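Local structure of endo alpha-1,4 polygalactosaminidase (Neosartorya fumigata, 6OJ1) at residues T40-L46 with D56-I62; K100-L106 with L119-N125; C142-D148 with N181-K187; W202-C208 with P226-Y232. The protein cleaves alpha-1,4-linked galactosamine polymers internally, as an endo-acting glycoside hydrolase with a (beta/alpha)-barrel fold, and thereby disrupts microbial biofilms. All coordinates share one frame; numbering follows the deposited sequence.

Overall arrangement
Interactions 1, 3 and 4 each join two neighbouring parallel strands of one barrel sheet, and their centres lie about 12 to 14 Å apart. Interactions 3 and 4 are adjacent: L186 of strand 183-187 faces strand 202-206, its O lying 2.9 Å from V204 N. Interaction 1 meets both across the barrel interior, where two carboxylates approach closely, D61 OD2 2.6 Å from D146 OD2 of interaction 3, and W42 packs on F228 of interaction 4. A potassium ion bound by E206 of interaction 4 lies about 5 Å from the K187 side chain of interaction 3. Interaction 2 is peripheral, its centre about 31 Å from that of interaction 1; it includes the start of helix 124-140, which leads toward strand 144-148.

Interaction 1: T40-L46 with D56-I62; sequences TKWQIEL and DAEIYDI
Three backbone hydrogen bonds join W42-E45 to I59-I62 as parallel strands: Q43 N to I59 O, D61 N to Q43 O and E45 N to D61 O, at 2.8 to 2.9 Å. The strand axes approach to 4.6 Å at 15°. K41 O receives only weak bonds, from the amides of E58 and I59.

Apolar and CH-pi contacts follow the alternation of the strands. Just before the strand, T40 CG2 meets I59 CD1 at 3.6 Å; on the W42/I59 face W42 CB lies 4.0 Å from I59 CB. On the other, Q43 lays its CB over the centre of the Y60 ring, 4.1 Å from the centroid and 3° off the normal. These are the first two strands of the (beta/alpha)-barrel: W42 and I44 touch I230 of strand 227-231, which places their face in the barrel interior.

Of the polar side chains, D61 points inward, its CG anti to the backbone N (chi1 -176°), a rotation that carries OD2 to the edge of the W42 ring in its plane, 3.7 Å from CZ3, beside I44 CD1 and close to the carboxylate of D146. Q43 bends at chi2 and its OE1 takes the amide of I44 at 2.9 Å; K266 binds the same oxygen. At the N-terminal end, one water bridges K41 N to E58 OE2 and another links K41 NZ to D56 OD2, beside a weak direct bond to D56 O.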
# COMPACT_ATOMS: atom_id res chain seq x y z
N THR A 40 8.13 8.54 -10.28
CA THR A 40 7.26 7.88 -11.26
C THR A 40 5.80 8.19 -10.96
O THR A 40 5.34 8.04 -9.82
CB THR A 40 7.49 6.37 -11.26
OG1 THR A 40 8.84 6.09 -11.66
CG2 THR A 40 6.53 5.71 -12.24
N LYS A 41 5.08 8.64 -11.98
CA LYS A 41 3.66 8.97 -11.82
C LYS A 41 2.85 7.70 -11.63
O LYS A 41 3.07 6.68 -12.30
CB LYS A 41 3.16 9.72 -13.05
CG LYS A 41 1.74 10.24 -12.94
CD LYS A 41 1.39 11.05 -14.20
CE LYS A 41 -0.06 11.48 -14.22
NZ LYS A 41 -0.35 12.24 -15.48
N TRP A 42 1.88 7.75 -10.71
CA TRP A 42 1.08 6.58 -10.41
C TRP A 42 -0.39 6.96 -10.29
O TRP A 42 -0.77 8.14 -10.25
CB TRP A 42 1.55 5.87 -9.13
CG TRP A 42 1.22 6.55 -7.81
CD1 TRP A 42 1.44 7.85 -7.48
CD2 TRP A 42 0.68 5.92 -6.64
NE1 TRP A 42 1.04 8.08 -6.18
CE2 TRP A 42 0.56 6.91 -5.64
CE3 TRP A 42 0.27 4.61 -6.34
CZ2 TRP A 42 0.05 6.65 -4.37
CZ3 TRP A 42 -0.24 4.33 -5.07
CH2 TRP A 42 -0.34 5.36 -4.10
N GLN A 43 -1.21 5.92 -10.25
CA GLN A 43 -2.63 5.99 -9.96
C GLN A 43 -2.93 4.86 -8.99
O GLN A 43 -2.27 3.82 -9.02
CB GLN A 43 -3.47 5.88 -11.27
CG GLN A 43 -4.93 5.41 -11.12
CD GLN A 43 -5.87 6.45 -10.49
OE1 GLN A 43 -5.52 7.10 -9.51
NE2 GLN A 43 -7.06 6.60 -11.05
N ILE A 44 -3.90 5.08 -8.11
CA ILE A 44 -4.35 4.04 -7.20
C ILE A 44 -5.87 4.02 -7.22
O ILE A 44 -6.52 5.07 -7.22
CB ILE A 44 -3.83 4.24 -5.76
CG1 ILE A 44 -4.44 3.19 -4.82
CG2 ILE A 44 -4.08 5.67 -5.25
CD1 ILE A 44 -3.75 3.10 -3.44
N GLU A 45 -6.44 2.82 -7.30
CA GLU A 45 -7.90 2.68 -7.33
C GLU A 45 -8.22 1.36 -6.65
O GLU A 45 -7.94 0.30 -7.22
CB GLU A 45 -8.45 2.72 -8.76
CG GLU A 45 -9.97 2.92 -8.82
CD GLU A 45 -10.73 1.63 -8.55
OE1 GLU A 45 -10.58 0.68 -9.35
OE2 GLU A 45 -11.45 1.57 -7.52
N LEU A 46 -8.78 1.43 -5.44
CA LEU A 46 -9.00 0.26 -4.61
C LEU A 46 -10.47 -0.06 -4.36
O LEU A 46 -10.77 -1.13 -3.83
CB LEU A 46 -8.32 0.44 -3.23
CG LEU A 46 -6.83 0.70 -3.27
CD1 LEU A 46 -6.29 0.64 -1.81
CD2 LEU A 46 -6.15 -0.34 -4.15
N ASP A 56 -2.94 8.77 -17.48
CA ASP A 56 -1.61 8.55 -18.04
C ASP A 56 -0.58 8.44 -16.92
O ASP A 56 0.26 9.32 -16.71
CB ASP A 56 -1.27 9.68 -19.00
CG ASP A 56 0.06 9.48 -19.67
OD1 ASP A 56 0.47 8.31 -19.83
OD2 ASP A 56 0.70 10.50 -20.02
N ALA A 57 -0.65 7.34 -16.19
CA ALA A 57 0.30 7.04 -15.13
C ALA A 57 1.06 5.76 -15.47
O ALA A 57 0.48 4.82 -16.02
CB ALA A 57 -0.40 6.87 -13.78
N GLU A 58 2.35 5.72 -15.11
CA GLU A 58 3.16 4.55 -15.42
C GLU A 58 2.83 3.37 -14.53
O GLU A 58 3.07 2.22 -14.91
CB GLU A 58 4.66 4.85 -15.27
CG GLU A 58 5.28 5.72 -16.32
CD GLU A 58 6.78 5.83 -16.12
OE1 GLU A 58 7.46 4.78 -16.03
OE2 GLU A 58 7.29 6.97 -16.03
N ILE A 59 2.35 3.62 -13.31
CA ILE A 59 2.11 2.58 -12.32
C ILE A 59 0.67 2.69 -11.85
O ILE A 59 0.21 3.78 -11.51
CB ILE A 59 3.07 2.69 -11.12
CG1 ILE A 59 4.52 2.41 -11.54
CG2 ILE A 59 2.63 1.75 -10.02
CD1 ILE A 59 5.55 2.77 -10.46
N TYR A 60 -0.04 1.56 -11.82
CA TYR A 60 -1.38 1.48 -11.26
C TYR A 60 -1.36 0.55 -10.06
O TYR A 60 -0.88 -0.57 -10.17
CB TYR A 60 -2.39 0.94 -12.28
CG TYR A 60 -2.99 1.98 -13.23
CD1 TYR A 60 -2.19 2.73 -14.07
CD2 TYR A 60 -4.37 2.16 -13.30
CE1 TYR A 60 -2.74 3.67 -14.94
CE2 TYR A 60 -4.92 3.08 -14.15
CZ TYR A 60 -4.10 3.83 -14.97
OH TYR A 60 -4.64 4.75 -15.85
N ASP A 61 -1.87 1.03 -8.92
CA ASP A 61 -2.01 0.25 -7.69
C ASP A 61 -3.49 -0.09 -7.57
O ASP A 61 -4.33 0.81 -7.43
CB ASP A 61 -1.49 1.06 -6.49
CG ASP A 61 -1.50 0.29 -5.18
OD1 ASP A 61 -2.02 -0.85 -5.12
OD2 ASP A 61 -0.98 0.85 -4.19
N ILE A 62 -3.83 -1.38 -7.66
CA ILE A 62 -5.22 -1.82 -7.70
C ILE A 62 -5.40 -3.03 -6.78
O ILE A 62 -4.44 -3.71 -6.41
CB ILE A 62 -5.69 -2.16 -9.12
CG1 ILE A 62 -4.84 -3.32 -9.69
CG2 ILE A 62 -5.58 -0.93 -10.05
CD1 ILE A 62 -5.22 -3.74 -11.12
O HOH W 1 6.26 8.90 -14.57
O HOH W 2 1.03 12.09 -18.02

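Interaction 2: K100-L106 with L119-N125; sequences KFKDSDL and LNISSAN. With NAG (2-acetamido-2-deoxy-beta-D-glucopyranose), chain C; EDO (1,2-ethanediol), chain G.
D105 and N125 are brought together by different first torsions: D105 swings CG away from its carbonyl carbon (chi1 -66°), whereas N125 sends CG opposite its own backbone N (chi1 -168°). The side chains cross at about a right angle, yet the carboxylate and amide planes lie within 17° of each other. N125 ND2 donates to the syn lone pair of D105 OD2 at 2.7 Å, and the same nitrogen donates to K100 O at 3.1 Å, with both acceptors in its amide plane. Its rotation is therefore fixed from two directions.

K102 N reaches OD2 of D105 from above the carboxylate plane at 2.9 Å, and S123 OG donates to OD1 at 2.7 Å, also out of plane. D105 thus ties its loop to the turn that follows L119. The backbone adds N120 N to D105 O at 2.9 Å. Among the apolar groups, L119 presents CD1 and CD2 to the F101 ring, with CD1 3.6 Å from CE2, and CD2 touches L106 CD2.

N120 carries a glycan through ND2, and water 4 joins S104 O, N120 ND2 and the O7 atom of the sugar. N120 OD1 accepts from S122 N in an Asx turn, within a type I turn running to S123. S123, the N-cap residue of helix 124-140, has OG hydrogen-bonded to V126 N and, weakly, to N125 N, next to an N-glycosylated N-I-S sequon.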
# COMPACT_ATOMS: atom_id res chain seq x y z
N LYS A 100 -10.29 -18.70 6.10
CA LYS A 100 -9.02 -19.30 6.52
C LYS A 100 -8.59 -18.82 7.89
O LYS A 100 -7.83 -19.52 8.58
CB LYS A 100 -7.92 -18.98 5.51
CG LYS A 100 -8.15 -19.59 4.12
CD LYS A 100 -7.04 -19.13 3.15
CE LYS A 100 -7.15 -19.83 1.79
NZ LYS A 100 -6.06 -19.37 0.86
N PHE A 101 -9.01 -17.61 8.28
CA PHE A 101 -8.55 -17.03 9.54
C PHE A 101 -9.19 -17.72 10.74
O PHE A 101 -10.38 -18.05 10.72
CB PHE A 101 -8.87 -15.53 9.57
CG PHE A 101 -8.11 -14.73 8.57
CD1 PHE A 101 -8.58 -14.59 7.27
CD2 PHE A 101 -6.92 -14.10 8.92
CE1 PHE A 101 -7.87 -13.84 6.34
CE2 PHE A 101 -6.20 -13.35 8.00
CZ PHE A 101 -6.68 -13.22 6.71
N LYS A 102 -8.40 -17.92 11.79
CA LYS A 102 -8.89 -18.51 13.02
C LYS A 102 -9.30 -17.42 14.00
O LYS A 102 -8.83 -16.29 13.92
CB LYS A 102 -7.82 -19.41 13.66
CG LYS A 102 -7.40 -20.61 12.79
CD LYS A 102 -6.20 -21.31 13.45
CE LYS A 102 -5.77 -22.57 12.69
NZ LYS A 102 -4.71 -23.29 13.46
N ASP A 103 -10.15 -17.80 14.96
CA ASP A 103 -10.55 -16.86 16.00
C ASP A 103 -9.33 -16.28 16.70
O ASP A 103 -9.28 -15.07 16.98
CB ASP A 103 -11.49 -17.53 17.01
CG ASP A 103 -10.84 -18.70 17.76
OD1 ASP A 103 -9.82 -19.23 17.30
OD2 ASP A 103 -11.38 -19.09 18.83
N SER A 104 -8.30 -17.10 16.93
CA SER A 104 -7.10 -16.65 17.62
C SER A 104 -6.23 -15.74 16.76
O SER A 104 -5.30 -15.13 17.29
CB SER A 104 -6.29 -17.86 18.09
OG SER A 104 -6.07 -18.76 17.01
N ASP A 105 -6.51 -15.61 15.46
CA ASP A 105 -5.77 -14.67 14.64
C ASP A 105 -6.25 -13.24 14.79
O ASP A 105 -5.55 -12.32 14.36
CB ASP A 105 -5.87 -15.03 13.15
CG ASP A 105 -5.19 -16.35 12.82
OD1 ASP A 105 -4.18 -16.67 13.47
OD2 ASP A 105 -5.67 -17.06 11.91
N LEU A 106 -7.42 -13.02 15.40
CA LEU A 106 -8.11 -11.74 15.31
C LEU A 106 -7.98 -10.94 16.59
O LEU A 106 -8.16 -11.48 17.69
CB LEU A 106 -9.60 -11.95 15.00
CG LEU A 106 -9.99 -12.78 13.77
CD1 LEU A 106 -11.48 -12.60 13.44
CD2 LEU A 106 -9.14 -12.42 12.57
N LEU A 119 -4.86 -8.16 12.81
CA LEU A 119 -4.37 -9.54 12.78
C LEU A 119 -3.18 -9.71 13.71
O LEU A 119 -2.36 -8.81 13.89
CB LEU A 119 -3.94 -9.94 11.38
CG LEU A 119 -5.09 -10.02 10.38
CD1 LEU A 119 -4.52 -10.30 8.99
CD2 LEU A 119 -6.08 -11.08 10.84
N ASN A 120 -3.06 -10.92 14.28
CA ASN A 120 -1.79 -11.31 14.90
C ASN A 120 -0.83 -11.67 13.78
O ASN A 120 -0.82 -12.80 13.28
CB ASN A 120 -1.99 -12.46 15.87
CG ASN A 120 -0.71 -12.83 16.59
OD1 ASN A 120 0.35 -12.27 16.30
ND2 ASN A 120 -0.79 -13.75 17.51
N ILE A 121 -0.02 -10.70 13.38
CA ILE A 121 0.87 -10.90 12.24
C ILE A 121 2.01 -11.85 12.55
O ILE A 121 2.75 -12.24 11.64
CB ILE A 121 1.40 -9.53 11.74
CG1 ILE A 121 2.13 -8.78 12.87
CG2 ILE A 121 0.24 -8.71 11.13
CD1 ILE A 121 2.71 -7.41 12.43
N SER A 122 2.16 -12.27 13.81
CA SER A 122 3.14 -13.29 14.16
C SER A 122 2.59 -14.70 14.04
O SER A 122 3.36 -15.67 14.13
CB SER A 122 3.64 -13.07 15.59
OG SER A 122 4.21 -11.78 15.74
N SER A 123 1.28 -14.83 13.87
CA SER A 123 0.63 -16.13 13.76
C SER A 123 1.10 -16.87 12.50
O SER A 123 1.07 -16.30 11.40
CB SER A 123 -0.88 -15.94 13.71
OG SER A 123 -1.51 -17.05 13.10
N ALA A 124 1.50 -18.14 12.67
CA ALA A 124 1.84 -18.97 11.51
C ALA A 124 0.67 -19.03 10.53
O ALA A 124 0.88 -19.06 9.31
CB ALA A 124 2.22 -20.39 11.95
N ASN A 125 -0.56 -19.05 11.04
CA ASN A 125 -1.71 -19.15 10.15
C ASN A 125 -1.90 -17.88 9.33
O ASN A 125 -2.18 -17.94 8.13
CB ASN A 125 -2.98 -19.46 10.95
CG ASN A 125 -4.15 -19.86 10.06
OD1 ASN A 125 -4.07 -20.80 9.27
ND2 ASN A 125 -5.26 -19.13 10.19
C1 NAG C . 0.41 -14.15 18.21
C2 NAG C . 0.12 -14.43 19.67
C3 NAG C . 1.39 -14.87 20.39
C4 NAG C . 2.05 -16.04 19.66
C5 NAG C . 2.19 -15.77 18.16
C6 NAG C . 2.58 -17.00 17.38
C7 NAG C . -1.62 -13.27 20.96
C8 NAG C . -2.05 -11.97 21.58
N2 NAG C . -0.45 -13.26 20.33
O3 NAG C . 1.05 -15.25 21.71
O4 NAG C . 3.37 -16.20 20.19
O5 NAG C . 0.95 -15.31 17.61
O6 NAG C . 1.52 -17.95 17.33
O7 NAG C . -2.31 -14.27 21.04
C1 EDO G . -6.36 -17.20 -2.09
O1 EDO G . -7.75 -16.96 -1.85
C2 EDO G . -5.57 -16.32 -1.15
O2 EDO G . -5.77 -16.75 0.21
O HOH W 3 -6.66 -21.88 8.14
O HOH W 4 -2.98 -15.27 18.37

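Interaction 3: C142-D148 with N181-K187; sequences CDGVDPD and NMSIGLK. With NAG (2-acetamido-2-deoxy-beta-D-glucopyranose), chain D.
Strands 144-148 and 183-187 run parallel with axes 4.6 Å apart at 25°, paired chiefly at G144-S183. S183 N donates to D143 O at 3.1 Å, in the carbonyl plane on a lone pair, and V145 N to S183 O at 2.9 Å. Helix 163-179 connects them, making this a beta-alpha-beta unit of the (beta/alpha)-barrel. Beyond V145 the strands diverge, and V145 O is buried without a polar partner.

M182 puts SD 4.0 Å from V145 CG1 and also beside C142 CB, whose sulfur is disulfide-bonded to C84; A137 of helix 124-140 packs on the same group. Further along, I184 carries CG1 opposite its backbone N (chi1 -165°), which brings CD1 to 3.8 Å from P147 CG at about a right angle.

At the N-terminal end N181, the C-prime residue of a Schellman motif closing helix 163-179, bears an N-linked glycan. At the C-terminal end K187 bends at chi2 and chi4 to reach D148; D148 OD2 is hydrogen-bonded to the hydroxyl of Y85. Water 7 donates to D146 OD2 at 2.6 Å and accepts from K187 NZ, which itself forms a salt bridge with D148 OD1 at 3.0 Å, its hydrogen bond weak.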
# COMPACT_ATOMS: atom_id res chain seq x y z
N CYS A 142 0.96 -9.70 -11.11
CA CYS A 142 1.31 -8.46 -10.42
C CYS A 142 2.81 -8.21 -10.49
O CYS A 142 3.61 -9.13 -10.29
CB CYS A 142 0.88 -8.52 -8.95
SG CYS A 142 -0.89 -8.82 -8.71
N ASP A 143 3.18 -6.96 -10.76
CA ASP A 143 4.60 -6.59 -10.75
C ASP A 143 5.10 -6.40 -9.34
O ASP A 143 6.28 -6.63 -9.07
CB ASP A 143 4.82 -5.32 -11.56
CG ASP A 143 4.52 -5.52 -13.02
OD1 ASP A 143 5.27 -6.28 -13.68
OD2 ASP A 143 3.51 -4.95 -13.51
N GLY A 144 4.23 -5.98 -8.44
CA GLY A 144 4.60 -5.73 -7.06
C GLY A 144 3.35 -5.81 -6.23
O GLY A 144 2.24 -5.94 -6.75
N VAL A 145 3.53 -5.72 -4.91
CA VAL A 145 2.41 -5.79 -3.98
C VAL A 145 2.52 -4.64 -2.98
O VAL A 145 3.62 -4.17 -2.66
CB VAL A 145 2.34 -7.15 -3.24
CG1 VAL A 145 2.00 -8.30 -4.22
CG2 VAL A 145 3.64 -7.45 -2.50
N ASP A 146 1.36 -4.22 -2.47
CA ASP A 146 1.23 -3.07 -1.56
C ASP A 146 0.49 -3.57 -0.32
O ASP A 146 -0.75 -3.49 -0.25
CB ASP A 146 0.48 -1.93 -2.27
CG ASP A 146 0.14 -0.76 -1.36
OD1 ASP A 146 0.74 -0.62 -0.27
OD2 ASP A 146 -0.74 0.03 -1.74
N PRO A 147 1.21 -4.10 0.67
CA PRO A 147 0.56 -4.75 1.83
C PRO A 147 0.19 -3.74 2.90
O PRO A 147 1.04 -3.03 3.44
CB PRO A 147 1.64 -5.73 2.33
CG PRO A 147 2.71 -5.75 1.24
CD PRO A 147 2.66 -4.38 0.65
N ASP A 148 -1.11 -3.69 3.23
CA ASP A 148 -1.67 -2.67 4.10
C ASP A 148 -1.64 -3.10 5.56
O ASP A 148 -1.51 -4.29 5.89
CB ASP A 148 -3.12 -2.35 3.68
CG ASP A 148 -3.59 -0.97 4.10
OD1 ASP A 148 -2.82 -0.19 4.73
OD2 ASP A 148 -4.75 -0.64 3.76
N ASN A 181 9.22 -13.16 -7.50
CA ASN A 181 9.59 -12.20 -8.54
C ASN A 181 8.72 -10.94 -8.53
O ASN A 181 8.46 -10.35 -9.59
CB ASN A 181 9.55 -12.85 -9.93
CG ASN A 181 10.29 -12.05 -10.96
OD1 ASN A 181 11.38 -11.55 -10.72
ND2 ASN A 181 9.68 -11.91 -12.12
N MET A 182 8.27 -10.52 -7.35
CA MET A 182 7.51 -9.29 -7.23
C MET A 182 8.23 -8.31 -6.31
O MET A 182 8.92 -8.72 -5.37
CB MET A 182 6.11 -9.56 -6.67
CG MET A 182 5.25 -10.39 -7.63
SD MET A 182 3.62 -10.70 -6.93
CE MET A 182 4.05 -11.63 -5.48
N SER A 183 8.04 -7.03 -6.59
CA SER A 183 8.50 -5.95 -5.73
C SER A 183 7.49 -5.69 -4.62
O SER A 183 6.36 -6.19 -4.64
CB SER A 183 8.77 -4.70 -6.56
OG SER A 183 9.72 -5.00 -7.57
N ILE A 184 7.90 -4.90 -3.63
CA ILE A 184 7.10 -4.63 -2.45
C ILE A 184 7.49 -3.26 -1.92
O ILE A 184 8.56 -2.73 -2.22
CB ILE A 184 7.32 -5.71 -1.37
CG1 ILE A 184 6.24 -5.65 -0.29
CG2 ILE A 184 8.73 -5.58 -0.75
CD1 ILE A 184 6.28 -6.87 0.65
N GLY A 185 6.60 -2.66 -1.12
CA GLY A 185 6.93 -1.42 -0.44
C GLY A 185 6.30 -1.36 0.93
O GLY A 185 5.45 -2.18 1.28
N LEU A 186 6.72 -0.35 1.70
CA LEU A 186 6.23 -0.13 3.06
C LEU A 186 5.06 0.85 3.04
O LEU A 186 5.20 1.98 2.58
CB LEU A 186 7.36 0.41 3.95
CG LEU A 186 6.93 0.64 5.40
CD1 LEU A 186 6.62 -0.73 6.07
CD2 LEU A 186 8.01 1.39 6.17
N LYS A 187 3.92 0.42 3.58
CA LYS A 187 2.74 1.27 3.71
C LYS A 187 2.84 2.02 5.04
O LYS A 187 2.73 1.40 6.11
CB LYS A 187 1.47 0.43 3.66
CG LYS A 187 0.16 1.22 3.83
CD LYS A 187 -0.06 2.21 2.69
CE LYS A 187 -1.48 2.79 2.70
NZ LYS A 187 -2.53 1.76 2.47
C1 NAG D . 10.34 -11.19 -13.16
C2 NAG D . 9.95 -11.79 -14.50
C3 NAG D . 10.89 -11.26 -15.59
C4 NAG D . 10.90 -9.73 -15.56
C5 NAG D . 11.14 -9.20 -14.14
C6 NAG D . 10.98 -7.70 -14.02
C7 NAG D . 10.97 -13.99 -14.02
C8 NAG D . 10.74 -15.48 -14.01
N2 NAG D . 9.95 -13.24 -14.45
O3 NAG D . 10.45 -11.72 -16.86
O4 NAG D . 11.92 -9.22 -16.41
O5 NAG D . 10.21 -9.79 -13.21
O6 NAG D . 9.65 -7.29 -14.35
O7 NAG D . 12.05 -13.50 -13.68
O HOH W 5 8.19 -7.63 -10.72
O HOH W 6 -1.28 -0.93 1.53
O HOH W 7 -2.21 1.63 -0.29
O HOH W 8 3.78 -2.53 3.72

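Interaction 4: W202-C208 with P226-Y232; sequences WSVNEQC and PVFHIEY. With K (potassium ion), chain H.
This contact is a regular parallel strand pairing within the (beta/alpha)-barrel, between strands 202-206 and 227-231, whose axes run 4.5 Å apart at 11°. Five backbone hydrogen bonds support it, from S203 N to P226 O at one end to Q207 N with I230 O at the other.

F228 turns an edge toward the face of W202, an edge-to-face pair with planes at 63° and centroids 5.2 Å apart; W202 sets CG between its backbone N and carbonyl carbon (chi1 57°), which puts a face of the indole against F228 CE2, offset toward the rim.

On the other face, N205 OD1 accepts from C208 N and comes within 3.4 Å of H229 CD2 at the ring edge. H229 NE2 donates to the anti lone pair of E231 OE2 at 2.6 Å, and ND1 is hydrogen-bonded to T263 OG1.

At the C-terminal ends, Q207 crosses Y232 at about a right angle, its CD meeting the ring edge near CD2. E206 OE1 is a long ligand of the potassium ion, at 3.2 Å, with waters as the other ligands, and E206 OE2 receives Y232 OH on its anti lone pair at 2.7 Å.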
# COMPACT_ATOMS: atom_id res chain seq x y z
N TRP A 202 9.73 0.84 -2.45
CA TRP A 202 9.08 2.15 -2.35
C TRP A 202 8.46 2.28 -0.97
O TRP A 202 8.41 1.32 -0.19
CB TRP A 202 7.98 2.33 -3.41
CG TRP A 202 6.93 1.26 -3.34
CD1 TRP A 202 5.88 1.17 -2.45
CD2 TRP A 202 6.83 0.10 -4.18
NE1 TRP A 202 5.14 0.04 -2.70
CE2 TRP A 202 5.70 -0.64 -3.75
CE3 TRP A 202 7.59 -0.38 -5.25
CZ2 TRP A 202 5.31 -1.83 -4.36
CZ3 TRP A 202 7.19 -1.57 -5.86
CH2 TRP A 202 6.07 -2.28 -5.41
N SER A 203 7.94 3.47 -0.71
CA SER A 203 6.98 3.76 0.35
C SER A 203 5.64 4.11 -0.28
O SER A 203 5.60 4.82 -1.28
CB SER A 203 7.48 4.93 1.21
OG SER A 203 6.42 5.47 1.99
N VAL A 204 4.55 3.61 0.29
CA VAL A 204 3.24 4.21 0.05
C VAL A 204 2.90 5.00 1.30
O VAL A 204 2.84 4.43 2.40
CB VAL A 204 2.15 3.15 -0.25
CG1 VAL A 204 0.78 3.84 -0.30
CG2 VAL A 204 2.42 2.44 -1.59
N ASN A 205 2.71 6.31 1.15
CA ASN A 205 2.41 7.18 2.28
C ASN A 205 1.06 7.83 2.12
O ASN A 205 0.72 8.32 1.03
CB ASN A 205 3.45 8.27 2.46
CG ASN A 205 3.03 9.27 3.50
OD1 ASN A 205 2.42 10.28 3.19
ND2 ASN A 205 3.27 8.94 4.77
N GLU A 206 0.30 7.88 3.21
CA GLU A 206 -0.92 8.69 3.27
C GLU A 206 -0.69 9.89 4.19
O GLU A 206 -0.32 9.72 5.35
CB GLU A 206 -2.09 7.86 3.77
CG GLU A 206 -2.53 6.79 2.79
CD GLU A 206 -3.47 5.81 3.44
OE1 GLU A 206 -3.06 5.19 4.45
OE2 GLU A 206 -4.61 5.67 2.96
N GLN A 207 -0.93 11.09 3.67
CA GLN A 207 -1.18 12.29 4.47
C GLN A 207 0.03 12.78 5.26
O GLN A 207 -0.16 13.48 6.27
CB GLN A 207 -2.34 12.05 5.44
CG GLN A 207 -3.66 11.75 4.74
CD GLN A 207 -4.66 11.14 5.69
OE1 GLN A 207 -4.65 9.94 5.94
NE2 GLN A 207 -5.54 11.98 6.22
N CYS A 208 1.26 12.49 4.85
CA CYS A 208 2.38 13.05 5.61
C CYS A 208 2.36 14.58 5.59
O CYS A 208 2.82 15.21 6.54
CB CYS A 208 3.72 12.53 5.07
SG CYS A 208 4.17 13.07 3.39
N PRO A 226 10.95 5.58 -4.72
CA PRO A 226 9.86 6.55 -4.75
C PRO A 226 9.01 6.49 -3.50
O PRO A 226 9.00 5.49 -2.76
CB PRO A 226 9.06 6.15 -6.00
CG PRO A 226 9.40 4.71 -6.25
CD PRO A 226 10.81 4.52 -5.74
N VAL A 227 8.32 7.60 -3.23
CA VAL A 227 7.23 7.63 -2.26
C VAL A 227 5.95 7.82 -3.07
O VAL A 227 5.76 8.87 -3.70
CB VAL A 227 7.36 8.74 -1.22
CG1 VAL A 227 6.12 8.72 -0.31
CG2 VAL A 227 8.65 8.58 -0.42
N PHE A 228 5.09 6.82 -3.04
CA PHE A 228 3.78 6.91 -3.66
C PHE A 228 2.86 7.55 -2.64
O PHE A 228 2.45 6.91 -1.66
CB PHE A 228 3.34 5.53 -4.14
CG PHE A 228 4.25 4.99 -5.21
CD1 PHE A 228 4.44 5.71 -6.39
CD2 PHE A 228 4.94 3.79 -5.03
CE1 PHE A 228 5.30 5.24 -7.39
CE2 PHE A 228 5.79 3.32 -6.03
CZ PHE A 228 5.98 4.04 -7.20
N HIS A 229 2.56 8.83 -2.84
CA HIS A 229 2.08 9.72 -1.80
C HIS A 229 0.64 10.11 -2.06
O HIS A 229 0.32 10.63 -3.14
CB HIS A 229 2.99 10.95 -1.72
CG HIS A 229 2.45 12.06 -0.88
ND1 HIS A 229 2.37 13.36 -1.34
CD2 HIS A 229 1.97 12.08 0.39
CE1 HIS A 229 1.86 14.13 -0.40
NE2 HIS A 229 1.60 13.38 0.66
N ILE A 230 -0.24 9.88 -1.08
CA ILE A 230 -1.67 10.19 -1.19
C ILE A 230 -2.02 11.29 -0.20
O ILE A 230 -1.61 11.24 0.96
CB ILE A 230 -2.54 8.95 -0.90
CG1 ILE A 230 -2.07 7.73 -1.67
CG2 ILE A 230 -4.00 9.24 -1.22
CD1 ILE A 230 -2.78 6.44 -1.21
N GLU A 231 -2.80 12.28 -0.66
CA GLU A 231 -3.46 13.21 0.25
C GLU A 231 -4.95 13.21 -0.04
O GLU A 231 -5.38 12.95 -1.17
CB GLU A 231 -2.90 14.64 0.13
CG GLU A 231 -1.41 14.78 0.53
CD GLU A 231 -1.17 14.74 2.03
OE1 GLU A 231 -2.08 15.14 2.80
OE2 GLU A 231 -0.07 14.32 2.45
N TYR A 232 -5.74 13.50 1.00
CA TYR A 232 -7.20 13.41 0.96
C TYR A 232 -7.78 14.76 1.35
O TYR A 232 -8.36 14.91 2.44
CB TYR A 232 -7.72 12.33 1.90
CG TYR A 232 -7.22 10.92 1.65
CD1 TYR A 232 -7.60 10.20 0.52
CD2 TYR A 232 -6.39 10.29 2.58
CE1 TYR A 232 -7.15 8.90 0.32
CE2 TYR A 232 -5.94 9.00 2.39
CZ TYR A 232 -6.32 8.30 1.26
OH TYR A 232 -5.89 7.00 1.05
K K H . -5.60 3.89 5.86
O HOH W 9 -5.12 3.00 2.67
O HOH W 10 -7.14 5.78 4.59
O HOH W 11 -6.43 1.27 4.65
O HOH W 12 -4.90 3.48 8.50
O HOH W 13 -3.61 2.04 6.18